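Local atomic coordinates of Afp1 (Serratia entomophila, PDB entry 6RBN), a protein that probably forms, with many copies of itself, the inner tube inside the sheath of the anti-feeding prophage, a contractile injection system. Residues 16-21 / 99-104; 38-43 / 57-62; 62-67 / 142-147; 93-98 / 107-112; 117-122 / 136-141. All coordinates share one frame; numbering follows the deposited sequence.

Interaction 1: 16-21 / 99-104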
# COMPACT_ATOMS: atom_id res chain seq x y z
N THR A 16 2.74 20.37 -33.54
CA THR A 16 3.72 19.88 -34.51
C THR A 16 3.37 18.53 -35.11
O THR A 16 3.96 18.16 -36.12
CB THR A 16 5.10 19.76 -33.88
OG1 THR A 16 5.05 18.84 -32.78
CG2 THR A 16 5.59 21.08 -33.39
N TYR A 17 2.47 17.77 -34.51
CA TYR A 17 2.33 16.36 -34.84
C TYR A 17 1.52 16.10 -36.10
O TYR A 17 1.33 14.94 -36.46
CB TYR A 17 1.74 15.58 -33.66
CG TYR A 17 0.35 15.98 -33.22
CD1 TYR A 17 0.17 16.94 -32.24
CD2 TYR A 17 -0.78 15.38 -33.76
CE1 TYR A 17 -1.10 17.31 -31.83
CE2 TYR A 17 -2.04 15.74 -33.36
CZ TYR A 17 -2.19 16.70 -32.40
OH TYR A 17 -3.45 17.06 -32.00
N ARG A 18 1.03 17.14 -36.77
CA ARG A 18 0.23 16.97 -37.98
C ARG A 18 0.89 17.73 -39.11
O ARG A 18 0.90 18.96 -39.11
CB ARG A 18 -1.19 17.47 -37.76
CG ARG A 18 -2.10 17.15 -38.91
CD ARG A 18 -2.26 15.66 -38.92
NE ARG A 18 -3.02 15.22 -37.77
CZ ARG A 18 -2.86 14.04 -37.19
NH1 ARG A 18 -3.61 13.70 -36.14
NH2 ARG A 18 -1.91 13.22 -37.61
N PHE A 19 1.41 17.00 -40.09
CA PHE A 19 2.11 17.63 -41.19
C PHE A 19 2.09 16.71 -42.40
O PHE A 19 2.22 15.49 -42.27
CB PHE A 19 3.56 18.00 -40.81
CG PHE A 19 4.43 16.82 -40.44
CD1 PHE A 19 4.44 16.33 -39.15
CD2 PHE A 19 5.26 16.24 -41.39
CE1 PHE A 19 5.24 15.26 -38.82
CE2 PHE A 19 6.06 15.18 -41.06
CZ PHE A 19 6.05 14.69 -39.77
N ILE A 20 1.92 17.30 -43.57
CA ILE A 20 2.04 16.57 -44.82
C ILE A 20 3.28 17.06 -45.55
O ILE A 20 3.67 18.22 -45.43
CB ILE A 20 0.78 16.70 -45.71
CG1 ILE A 20 0.48 18.16 -46.03
CG2 ILE A 20 -0.41 16.06 -45.02
CD1 ILE A 20 -0.59 18.33 -47.06
N VAL A 21 3.93 16.15 -46.27
CA VAL A 21 5.16 16.43 -46.97
C VAL A 21 4.93 16.13 -48.44
O VAL A 21 4.86 14.96 -48.84
CB VAL A 21 6.35 15.63 -46.42
CG1 VAL A 21 7.59 15.90 -47.24
CG2 VAL A 21 6.60 15.98 -44.97
N THR A 99 -1.16 20.99 -40.86
CA THR A 99 -2.40 20.60 -41.50
C THR A 99 -3.49 20.47 -40.44
O THR A 99 -3.21 20.33 -39.25
CB THR A 99 -2.18 19.27 -42.26
OG1 THR A 99 -0.93 19.35 -42.96
CG2 THR A 99 -3.22 19.05 -43.34
N ASN A 100 -4.74 20.55 -40.89
CA ASN A 100 -5.92 20.21 -40.12
C ASN A 100 -5.90 18.72 -39.75
O ASN A 100 -5.12 17.93 -40.29
CB ASN A 100 -7.16 20.57 -40.94
CG ASN A 100 -8.41 20.68 -40.12
OD1 ASN A 100 -8.39 20.47 -38.90
ND2 ASN A 100 -9.51 21.02 -40.77
N GLU A 101 -6.79 18.34 -38.82
CA GLU A 101 -6.87 16.94 -38.40
C GLU A 101 -7.33 16.04 -39.54
O GLU A 101 -6.74 14.97 -39.77
CB GLU A 101 -7.82 16.81 -37.21
CG GLU A 101 -8.03 15.37 -36.74
CD GLU A 101 -6.78 14.74 -36.16
OE1 GLU A 101 -5.95 15.46 -35.57
OE2 GLU A 101 -6.61 13.51 -36.30
N ALA A 102 -8.36 16.45 -40.27
CA ALA A 102 -8.83 15.65 -41.40
C ALA A 102 -7.89 15.73 -42.59
O ALA A 102 -7.86 14.79 -43.40
CB ALA A 102 -10.23 16.09 -41.81
N GLY A 103 -7.13 16.80 -42.72
CA GLY A 103 -6.27 17.01 -43.86
C GLY A 103 -6.82 17.93 -44.92
O GLY A 103 -6.25 18.00 -46.01
N THR A 104 -7.90 18.65 -44.64
CA THR A 104 -8.59 19.47 -45.62
C THR A 104 -8.28 20.95 -45.48
O THR A 104 -8.91 21.77 -46.16
CB THR A 104 -10.09 19.25 -45.54
OG1 THR A 104 -10.56 19.66 -44.25
CG2 THR A 104 -10.42 17.78 -45.72
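Arg18 and Glu101 reach toward each other from the two segments and meet with their flat ends nearly perpendicular, the guanidinium and carboxylate planes lying 81° apart. Arg18 sets out with CG anti to the backbone N (chi1 -172°) and then bends at chi2 and chi3, which brings Arg18 NH1 to 3.0 Å from Glu101 OE1 in a salt bridge. The bond is fairly straight, 163° at the hydrogen. OE1 sits at the guanidinium edge, close to its plane, whereas NH1 approaches the carboxylate from above its plane. Tyr17 CD2 lies over one guanidinium face, and Leu86 of a neighbouring subunit packs on both Arg18 and Glu101.

Nearer the backbone, Arg18 CG touches Asn100 O at 3.4 Å. Thr99 N gives Arg18 O a weak hydrogen bond of 3.4 Å. Thr99 crosses Ile20 at about a right angle, with Thr99 OG1 3.6 Å from Ile20 CG1; that hydroxyl is hydrogen-bonded to Ser97 O of its own strand. The contact lies where strand 19-23 begins beside the end of strand 92-99, its antiparallel neighbour in the tail-tube fold of the gp19 family.

Interaction 2: 38-43 / 57-62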
# COMPACT_ATOMS: atom_id res chain seq x y z
N ILE A 38 16.34 29.43 -41.34
CA ILE A 38 16.76 30.55 -42.17
C ILE A 38 17.90 31.21 -41.42
O ILE A 38 17.66 31.96 -40.47
CB ILE A 38 15.62 31.54 -42.45
CG1 ILE A 38 14.48 30.86 -43.19
CG2 ILE A 38 16.12 32.70 -43.28
CD1 ILE A 38 13.24 31.71 -43.27
N ASN A 39 19.14 30.95 -41.83
CA ASN A 39 20.32 31.42 -41.12
C ASN A 39 21.09 32.41 -41.98
O ASN A 39 21.21 32.23 -43.19
CB ASN A 39 21.23 30.25 -40.77
CG ASN A 39 20.63 29.33 -39.74
OD1 ASN A 39 20.04 29.77 -38.76
ND2 ASN A 39 20.79 28.03 -39.95
N PHE A 40 21.61 33.45 -41.34
CA PHE A 40 22.45 34.45 -41.98
C PHE A 40 23.83 34.48 -41.35
O PHE A 40 24.02 34.03 -40.22
CB PHE A 40 21.83 35.85 -41.88
CG PHE A 40 20.68 36.09 -42.81
CD1 PHE A 40 20.90 36.54 -44.09
CD2 PHE A 40 19.39 35.84 -42.40
CE1 PHE A 40 19.85 36.76 -44.95
CE2 PHE A 40 18.33 36.05 -43.26
CZ PHE A 40 18.56 36.51 -44.53
N ASP A 41 24.79 35.02 -42.09
CA ASP A 41 26.09 35.34 -41.54
C ASP A 41 26.10 36.80 -41.08
O ASP A 41 25.15 37.55 -41.30
CB ASP A 41 27.19 35.09 -42.57
CG ASP A 41 27.40 33.62 -42.85
OD1 ASP A 41 27.18 32.80 -41.93
OD2 ASP A 41 27.78 33.27 -43.98
N THR A 42 27.19 37.20 -40.44
CA THR A 42 27.29 38.53 -39.86
C THR A 42 28.60 39.18 -40.29
O THR A 42 29.67 38.58 -40.11
CB THR A 42 27.19 38.48 -38.34
OG1 THR A 42 25.95 37.86 -37.97
CG2 THR A 42 27.22 39.88 -37.75
N ILE A 43 28.52 40.38 -40.85
CA ILE A 43 29.67 41.16 -41.27
C ILE A 43 29.82 42.32 -40.30
O ILE A 43 28.85 43.04 -40.04
CB ILE A 43 29.51 41.66 -42.71
CG1 ILE A 43 29.36 40.49 -43.67
CG2 ILE A 43 30.71 42.49 -43.13
CD1 ILE A 43 28.94 40.90 -45.06
N GLY A 57 25.00 39.17 -43.28
CA GLY A 57 25.78 38.64 -44.39
C GLY A 57 24.90 37.96 -45.42
O GLY A 57 23.74 38.33 -45.62
N GLN A 58 25.46 36.96 -46.08
CA GLN A 58 24.71 36.17 -47.04
C GLN A 58 24.20 34.90 -46.39
O GLN A 58 24.90 34.27 -45.60
CB GLN A 58 25.57 35.87 -48.27
CG GLN A 58 26.90 35.21 -48.00
CD GLN A 58 27.71 35.04 -49.26
OE1 GLN A 58 27.23 35.32 -50.36
NE2 GLN A 58 28.94 34.58 -49.12
N ARG A 59 22.96 34.55 -46.70
CA ARG A 59 22.30 33.43 -46.06
C ARG A 59 22.83 32.11 -46.60
O ARG A 59 23.02 31.95 -47.81
CB ARG A 59 20.79 33.53 -46.23
CG ARG A 59 20.29 33.66 -47.65
CD ARG A 59 18.79 33.86 -47.70
NE ARG A 59 18.06 32.67 -47.30
CZ ARG A 59 16.76 32.64 -47.01
NH1 ARG A 59 16.18 31.51 -46.67
NH2 ARG A 59 16.05 33.76 -47.07
N GLN A 60 23.11 31.18 -45.70
CA GLN A 60 23.69 29.91 -46.11
C GLN A 60 22.61 28.85 -46.32
O GLN A 60 21.43 29.06 -46.05
CB GLN A 60 24.74 29.42 -45.11
CG GLN A 60 24.25 29.12 -43.72
CD GLN A 60 24.45 30.29 -42.79
OE1 GLN A 60 24.60 31.42 -43.24
NE2 GLN A 60 24.51 30.01 -41.50
N ALA A 61 23.05 27.70 -46.81
CA ALA A 61 22.14 26.68 -47.29
C ALA A 61 21.48 25.94 -46.12
O ALA A 61 22.12 25.71 -45.09
CB ALA A 61 22.88 25.68 -48.16
N PRO A 62 20.22 25.57 -46.25
CA PRO A 62 19.58 24.74 -45.23
C PRO A 62 19.91 23.26 -45.42
O PRO A 62 20.07 22.77 -46.53
CB PRO A 62 18.09 25.00 -45.45
CG PRO A 62 17.99 25.36 -46.88
CD PRO A 62 19.24 26.10 -47.22
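Arg59 lies against two side chains of segment 38-43, one at each end of its length. Near its root, Arg59 CB sits over one face of the Phe40 ring, 4.0 Å from the ring centroid and 27° off the normal, a CH-pi contact displaced toward the rim. Its closest ring atom is Phe40 CE1, at 3.6 Å from Arg59 CB. At the tip, one face of the guanidinium receives Ile38 CG2, which is 3.6 Å from Arg59 NH1; the two side chains run side by side and point the same way. Between these contacts the chain bends at chi3, and the guanidinium plane ends up 62° from that of the Phe40 ring.

The backbones hold this pairing from both sides of Phe40. Gly57 N donates to Asp41 O at 2.6 Å, coming from above the carbonyl plane. Gln60 N makes a weak bond of 3.3 Å to Asn39 O, an oxygen that also takes a CA-H...O contact from Arg59 CA. These are the irregular base of the beta-hairpin formed by strands 38-46 and 52-56, where the two segments still run roughly antiparallel. The bare CA of Gly57 fits closely against segment 38-43, with Ile43 CD1 at 3.9 Å from Gly57 CA.

Farther out, Ile38 and Asn39 pair in an antiparallel ladder with a strand of a neighbouring subunit, whose Ile81 packs on Phe40. Gln58 touches Arg46 of yet another subunit, while Arg59 also packs on Arg143 of its own chain.

Interaction 3: 62-67 / 142-147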
# COMPACT_ATOMS: atom_id res chain seq x y z
N PRO A 62 20.22 25.57 -46.25
CA PRO A 62 19.58 24.74 -45.23
C PRO A 62 19.91 23.26 -45.42
O PRO A 62 20.07 22.77 -46.53
CB PRO A 62 18.09 25.00 -45.45
CG PRO A 62 17.99 25.36 -46.88
CD PRO A 62 19.24 26.10 -47.22
N ASN A 63 20.03 22.57 -44.29
CA ASN A 63 20.23 21.13 -44.25
C ASN A 63 19.02 20.51 -43.58
O ASN A 63 18.78 20.71 -42.39
CB ASN A 63 21.52 20.77 -43.51
CG ASN A 63 22.75 21.25 -44.23
OD1 ASN A 63 23.47 22.13 -43.76
ND2 ASN A 63 23.01 20.67 -45.40
N ILE A 64 18.25 19.75 -44.35
CA ILE A 64 16.91 19.31 -43.97
C ILE A 64 16.93 17.81 -43.77
O ILE A 64 17.43 17.07 -44.61
CB ILE A 64 15.89 19.73 -45.05
CG1 ILE A 64 15.87 21.25 -45.13
CG2 ILE A 64 14.51 19.19 -44.74
CD1 ILE A 64 15.20 21.76 -46.34
N THR A 65 16.37 17.36 -42.65
CA THR A 65 16.34 15.95 -42.28
C THR A 65 14.91 15.45 -42.32
O THR A 65 14.04 15.97 -41.61
CB THR A 65 16.93 15.75 -40.88
OG1 THR A 65 18.32 16.07 -40.89
CG2 THR A 65 16.73 14.32 -40.42
N LEU A 66 14.66 14.45 -43.16
CA LEU A 66 13.38 13.75 -43.22
C LEU A 66 13.61 12.30 -42.83
O LEU A 66 14.64 11.72 -43.18
CB LEU A 66 12.78 13.83 -44.62
CG LEU A 66 12.38 15.18 -45.19
CD1 LEU A 66 11.93 15.03 -46.62
CD2 LEU A 66 11.28 15.79 -44.37
N SER A 67 12.66 11.71 -42.12
CA SER A 67 12.80 10.32 -41.73
C SER A 67 11.45 9.62 -41.78
O SER A 67 10.45 10.15 -41.28
CB SER A 67 13.40 10.19 -40.33
OG SER A 67 12.51 10.67 -39.35
N ASP A 142 18.52 25.34 -51.07
CA ASP A 142 19.10 26.66 -51.25
C ASP A 142 18.33 27.77 -50.55
O ASP A 142 18.93 28.77 -50.15
CB ASP A 142 19.24 26.95 -52.74
CG ASP A 142 17.99 26.66 -53.50
OD1 ASP A 142 17.06 26.12 -52.87
OD2 ASP A 142 17.93 26.95 -54.71
N ARG A 143 17.02 27.62 -50.39
CA ARG A 143 16.27 28.56 -49.58
C ARG A 143 15.06 27.87 -48.96
O ARG A 143 14.60 26.83 -49.43
CB ARG A 143 15.80 29.78 -50.39
CG ARG A 143 14.74 29.49 -51.40
CD ARG A 143 14.36 30.72 -52.19
NE ARG A 143 13.28 30.42 -53.13
CZ ARG A 143 13.47 29.97 -54.36
NH1 ARG A 143 12.43 29.74 -55.15
NH2 ARG A 143 14.70 29.77 -54.82
N VAL A 144 14.57 28.47 -47.87
CA VAL A 144 13.37 28.03 -47.17
C VAL A 144 12.48 29.24 -47.00
O VAL A 144 12.89 30.24 -46.39
CB VAL A 144 13.69 27.39 -45.81
CG1 VAL A 144 12.42 27.15 -45.03
CG2 VAL A 144 14.44 26.10 -45.98
N THR A 145 11.26 29.18 -47.53
CA THR A 145 10.29 30.25 -47.37
C THR A 145 9.06 29.73 -46.64
O THR A 145 8.80 28.52 -46.60
CB THR A 145 9.88 30.85 -48.72
OG1 THR A 145 9.30 29.83 -49.54
CG2 THR A 145 11.08 31.44 -49.43
N ILE A 146 8.32 30.65 -46.04
CA ILE A 146 7.14 30.34 -45.24
C ILE A 146 5.97 31.11 -45.82
O ILE A 146 5.98 32.35 -45.83
CB ILE A 146 7.34 30.72 -43.76
CG1 ILE A 146 8.53 29.98 -43.16
CG2 ILE A 146 6.09 30.43 -42.96
CD1 ILE A 146 8.94 30.50 -41.81
N GLN A 147 4.96 30.40 -46.30
CA GLN A 147 3.69 31.03 -46.64
C GLN A 147 2.65 30.64 -45.60
O GLN A 147 2.61 29.50 -45.13
CB GLN A 147 3.22 30.69 -48.06
CG GLN A 147 2.85 29.25 -48.32
CD GLN A 147 2.32 29.04 -49.72
OE1 GLN A 147 2.20 29.99 -50.49
NE2 GLN A 147 1.97 27.81 -50.04
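Two backbone amides grip Asp142 OD1: its neighbour Arg143 N at 2.9 Å, a bent and weak bond with 123° at the hydrogen, and Asn114 N from strand 109-121. The side chain leaves the backbone away from segment 62-67, and chi1 of 48° sets CG between the backbone N and the carbonyl carbon, which brings OD1 round to Arg143 N. It is the backbone of Asp142 that makes the contact: Pro62 CD rests 3.8 Å from Asp142 C.

The rest is apolar. Val144 stands with CG1 anti to the backbone N (chi1 171°), which leaves CG2 as the branch that touches. Val144 CG2 lies 3.7 Å from Pro62 CG and 3.8 Å from Pro62 CB, so the methyl meets the ring at its CB-CG edge, and the two side chains slide past each other in opposite directions. Ile64 CD1 adds a looser touch, 4.4 Å from Val144 CG2.

Strands 63-69 and 144-148 belong to the same curled antiparallel sheet of the tail-tube fold but are not neighbours in it. The former pairs with strand 134-140 and the latter with strand 109-121, and they meet near Pro62, just before the first strand, mainly through side chains and without backbone pairing between the two. Beyond Val144 the two segments diverge. Gln147 binds Lys284 and Gln281 of the Afp2 chain through its amide, and Ile146 N gives a weak bond to Tyr78 OH of a neighbouring subunit.

Interaction 4: 93-98 / 107-112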
# COMPACT_ATOMS: atom_id res chain seq x y z
N ASP A 93 11.31 20.08 -55.18
CA ASP A 93 10.86 21.10 -54.24
C ASP A 93 9.95 20.48 -53.18
O ASP A 93 9.00 19.76 -53.50
CB ASP A 93 10.15 22.23 -54.98
CG ASP A 93 9.15 21.74 -56.00
OD1 ASP A 93 9.10 20.52 -56.25
OD2 ASP A 93 8.41 22.58 -56.56
N ILE A 94 10.26 20.76 -51.92
CA ILE A 94 9.60 20.13 -50.78
C ILE A 94 8.64 21.13 -50.16
O ILE A 94 8.98 22.31 -50.00
CB ILE A 94 10.64 19.65 -49.74
CG1 ILE A 94 11.78 18.89 -50.41
CG2 ILE A 94 9.99 18.78 -48.69
CD1 ILE A 94 11.36 17.66 -51.13
N MET A 95 7.45 20.67 -49.81
CA MET A 95 6.50 21.48 -49.05
C MET A 95 6.10 20.71 -47.80
O MET A 95 5.61 19.59 -47.90
CB MET A 95 5.25 21.80 -49.86
CG MET A 95 4.34 22.79 -49.17
SD MET A 95 2.78 22.94 -50.03
CE MET A 95 3.35 23.60 -51.57
N ILE A 96 6.29 21.32 -46.64
CA ILE A 96 5.89 20.73 -45.37
C ILE A 96 4.83 21.64 -44.77
O ILE A 96 5.12 22.78 -44.38
CB ILE A 96 7.07 20.54 -44.41
CG1 ILE A 96 8.09 19.59 -45.02
CG2 ILE A 96 6.59 20.01 -43.09
CD1 ILE A 96 9.37 19.51 -44.27
N SER A 97 3.60 21.14 -44.69
CA SER A 97 2.43 21.95 -44.34
C SER A 97 1.86 21.49 -43.01
O SER A 97 1.49 20.33 -42.87
CB SER A 97 1.36 21.82 -45.42
OG SER A 97 1.83 22.21 -46.69
N LEU A 98 1.77 22.40 -42.05
CA LEU A 98 0.98 22.13 -40.85
C LEU A 98 -0.49 22.08 -41.23
O LEU A 98 -1.02 23.00 -41.86
CB LEU A 98 1.22 23.19 -39.78
CG LEU A 98 2.56 23.09 -39.06
CD1 LEU A 98 2.73 24.24 -38.10
CD2 LEU A 98 2.63 21.78 -38.32
N LEU A 107 -2.55 25.07 -42.65
CA LEU A 107 -2.51 26.19 -41.72
C LEU A 107 -1.31 27.10 -41.98
O LEU A 107 -1.47 28.28 -42.30
CB LEU A 107 -2.48 25.65 -40.29
CG LEU A 107 -3.67 24.77 -39.92
CD1 LEU A 107 -3.47 24.15 -38.55
CD2 LEU A 107 -4.96 25.57 -39.97
N VAL A 108 -0.10 26.55 -41.84
CA VAL A 108 1.15 27.23 -42.16
C VAL A 108 2.04 26.21 -42.85
O VAL A 108 2.21 25.10 -42.35
CB VAL A 108 1.86 27.79 -40.90
CG1 VAL A 108 3.23 28.33 -41.24
CG2 VAL A 108 1.05 28.89 -40.23
N SER A 109 2.59 26.57 -44.00
CA SER A 109 3.46 25.65 -44.72
C SER A 109 4.84 26.25 -44.93
O SER A 109 5.03 27.46 -44.94
CB SER A 109 2.85 25.25 -46.07
OG SER A 109 2.80 26.34 -46.95
N TRP A 110 5.81 25.35 -45.08
CA TRP A 110 7.21 25.68 -45.31
C TRP A 110 7.60 25.18 -46.69
O TRP A 110 7.46 23.99 -46.98
CB TRP A 110 8.10 25.05 -44.25
CG TRP A 110 8.12 25.75 -42.94
CD1 TRP A 110 9.07 26.61 -42.49
CD2 TRP A 110 7.11 25.69 -41.92
NE1 TRP A 110 8.74 27.07 -41.24
CE2 TRP A 110 7.54 26.52 -40.87
CE3 TRP A 110 5.90 25.01 -41.79
CZ2 TRP A 110 6.79 26.70 -39.71
CZ3 TRP A 110 5.17 25.18 -40.64
CH2 TRP A 110 5.62 26.01 -39.61
N ASN A 111 8.10 26.08 -47.54
CA ASN A 111 8.49 25.73 -48.89
C ASN A 111 10.00 25.61 -48.99
O ASN A 111 10.74 26.39 -48.40
CB ASN A 111 7.99 26.78 -49.89
CG ASN A 111 6.49 26.87 -49.93
OD1 ASN A 111 5.91 27.89 -49.58
ND2 ASN A 111 5.85 25.78 -50.34
N VAL A 112 10.45 24.61 -49.75
CA VAL A 112 11.86 24.31 -49.96
C VAL A 112 12.10 24.26 -51.46
O VAL A 112 11.35 23.60 -52.18
CB VAL A 112 12.25 22.99 -49.29
CG1 VAL A 112 13.65 22.60 -49.63
CG2 VAL A 112 12.08 23.08 -47.79
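Leu98 and Trp110 both carry CG anti to the carbonyl carbon (chi1 -74° and -78°), and from neighbouring strands these torsions lay the leucine branch against the rim of the indole. Leu98 CD1 is 3.6 Å from Trp110 CZ3 and lies in the ring plane, an edge contact in which the two side chains cross obliquely. Ile96 O meets the same edge, 3.5 Å from Trp110 CE3.

Backbone pairing fixes this register. Strands 93-98 and 109-112 run antiparallel with their axes 4.5 Å apart. Ile96 and Trp110 form the best-defined hydrogen-bonded pair: Ile96 N to Trp110 O is 2.9 Å, nearly straight at 169° and in the carbonyl plane, and Trp110 N to Ile96 O is 2.8 Å. Past the corner at Val108, Leu107 N still reaches Leu98 O at 2.7 Å.

On the other face, Met95 and Asn111 lie side by side, with Met95 CE 3.5 Å from Asn111 ND2, and Ser97 stands opposite Ser109. Both Met95 and Asn111 pack on Ala285 of the Afp2 chain. Trp110 on its own face meets Phe125 of a neighbouring subunit edge-to-face. The chemistry thus divides the hairpin: the apolar face of Ile94, Ile96, Leu98, Trp110 and Val112 is consistent with a place in the core and at the subunit junction, and the mixed face of Met95, Ser97, Ser109 and Asn111 includes the two residues that pack on Afp2.

Interaction 5: 117-122 / 136-141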
# COMPACT_ATOMS: atom_id res chain seq x y z
N PRO A 117 19.14 14.74 -52.36
CA PRO A 117 19.64 13.96 -51.22
C PRO A 117 21.16 13.93 -51.16
O PRO A 117 21.85 13.84 -52.18
CB PRO A 117 19.08 12.56 -51.48
CG PRO A 117 18.92 12.49 -52.93
CD PRO A 117 18.52 13.86 -53.37
N THR A 118 21.68 14.01 -49.94
CA THR A 118 23.10 13.84 -49.70
C THR A 118 23.42 12.62 -48.85
O THR A 118 24.57 12.18 -48.86
CB THR A 118 23.69 15.09 -49.03
OG1 THR A 118 23.06 15.30 -47.76
CG2 THR A 118 23.48 16.31 -49.89
N SER A 119 22.45 12.07 -48.13
CA SER A 119 22.70 10.88 -47.33
C SER A 119 21.40 10.11 -47.16
O SER A 119 20.31 10.67 -47.26
CB SER A 119 23.29 11.23 -45.97
OG SER A 119 22.33 11.86 -45.14
N LEU A 120 21.53 8.81 -46.89
CA LEU A 120 20.39 7.95 -46.60
C LEU A 120 20.87 6.88 -45.64
O LEU A 120 21.55 5.94 -46.05
CB LEU A 120 19.83 7.32 -47.87
CG LEU A 120 18.62 6.39 -47.69
CD1 LEU A 120 17.43 7.15 -47.16
CD2 LEU A 120 18.27 5.73 -49.00
N THR A 121 20.52 7.01 -44.37
CA THR A 121 21.02 6.10 -43.35
C THR A 121 20.03 4.96 -43.14
O THR A 121 18.87 5.20 -42.81
CB THR A 121 21.28 6.83 -42.03
OG1 THR A 121 20.04 7.30 -41.50
CG2 THR A 121 22.19 8.01 -42.25
N SER A 122 20.50 3.74 -43.35
CA SER A 122 19.70 2.56 -43.09
C SER A 122 19.52 2.38 -41.58
O SER A 122 20.33 2.89 -40.79
CB SER A 122 20.39 1.33 -43.68
OG SER A 122 21.59 1.06 -42.98
N GLN A 136 16.51 7.55 -42.70
CA GLN A 136 16.69 8.95 -42.36
C GLN A 136 17.51 9.62 -43.45
O GLN A 136 18.71 9.37 -43.57
CB GLN A 136 17.34 9.09 -40.98
CG GLN A 136 17.60 10.49 -40.48
CD GLN A 136 19.04 10.91 -40.70
OE1 GLN A 136 19.94 10.08 -40.76
NE2 GLN A 136 19.27 12.21 -40.80
N ILE A 137 16.85 10.45 -44.26
CA ILE A 137 17.45 11.08 -45.42
C ILE A 137 17.74 12.55 -45.10
O ILE A 137 16.94 13.21 -44.43
CB ILE A 137 16.55 10.92 -46.67
CG1 ILE A 137 17.21 11.47 -47.94
CG2 ILE A 137 15.16 11.50 -46.47
CD1 ILE A 137 16.54 11.01 -49.20
N THR A 138 18.90 13.03 -45.53
CA THR A 138 19.24 14.44 -45.40
C THR A 138 19.28 15.07 -46.78
O THR A 138 19.70 14.45 -47.76
CB THR A 138 20.58 14.67 -44.71
OG1 THR A 138 21.62 14.08 -45.48
CG2 THR A 138 20.57 14.06 -43.33
N LEU A 139 18.85 16.32 -46.84
CA LEU A 139 18.67 17.03 -48.10
C LEU A 139 19.47 18.32 -48.06
O LEU A 139 19.62 18.94 -47.01
CB LEU A 139 17.20 17.33 -48.35
CG LEU A 139 16.24 16.15 -48.42
CD1 LEU A 139 14.83 16.65 -48.48
CD2 LEU A 139 16.53 15.29 -49.62
N MET A 140 19.98 18.71 -49.22
CA MET A 140 20.66 19.99 -49.40
C MET A 140 19.77 20.88 -50.25
O MET A 140 19.38 20.50 -51.36
CB MET A 140 22.02 19.80 -50.06
CG MET A 140 22.80 21.09 -50.27
SD MET A 140 23.39 21.86 -48.76
CE MET A 140 24.75 20.77 -48.36
N ALA A 141 19.46 22.06 -49.74
CA ALA A 141 18.60 22.98 -50.46
C ALA A 141 19.26 24.34 -50.60
O ALA A 141 20.44 24.49 -50.27
CB ALA A 141 17.25 23.12 -49.76
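Strands 117-121 and 136-140 run antiparallel, their axes 4.7 Å apart at the closest and 164° between directions. Pro117 pairs with Leu139 but Ser119 with Thr138, so the register slips by one: a beta bulge centred on Thr118, whose psi of -18° departs from strand values. The backbone of Thr138 is held on both sides of the bulge, Thr118 N donating to Thr138 O at 3.0 Å and Thr138 N to Ser119 O at 3.2 Å. Regular pairing resumes where Thr121 N gives Gln136 O an almost straight bond of 3.1 Å (177°).

The extra residue places two hydroxyls beside one. Thr138 OG1 hydrogen-bonds Thr118 OG1 at 3.0 Å, the side chains crossing at about a right angle, and it also pairs with Ser119 OG, modelled very short. All three hydroxyls lie between their own backbone N and carbonyl carbon. Thr118 CG2 leans 3.8 Å from Met140 CB.

The other face is apolar. Pro117 CB meets Ile137 CD1 at 3.7 Å, and the Leu120 and Ile137 side chains cross obliquely, with Leu120 CD1 3.9 Å from Ile137 CB. Trp80 and Ile81 of helix 78-81 lie against this face. Ser119 and Leu120 continue the sheet as an antiparallel ladder with a neighbouring subunit, an intersubunit extension consistent with the closed beta-barrel lumen of gp19-like tail tubes.

How the interactions relate
Interactions 1, 3, 4 and 5 all reach one curled antiparallel sheet. Strand 109-121 serves both interactions 4 and 5, whose centres lie 18 Å apart. Interaction 3 joins them: Thr145 O lies 2.7 Å from Asn111 N, probably hydrogen-bonded, and Ile64 O lies 2.7 Å from Leu139 N in the same way. Interaction 1 continues from interaction 4 through a probable bond of 3.0 Å between Ile20 O and Ser97 N. Interaction 2, centred about 30 Å from interaction 1 and on the opposite side of the chain's centre, shares Pro62 with interaction 3 and sends Arg59 NH1 to 3.5 Å from Val144 O, so the hairpin base meets the sheet there.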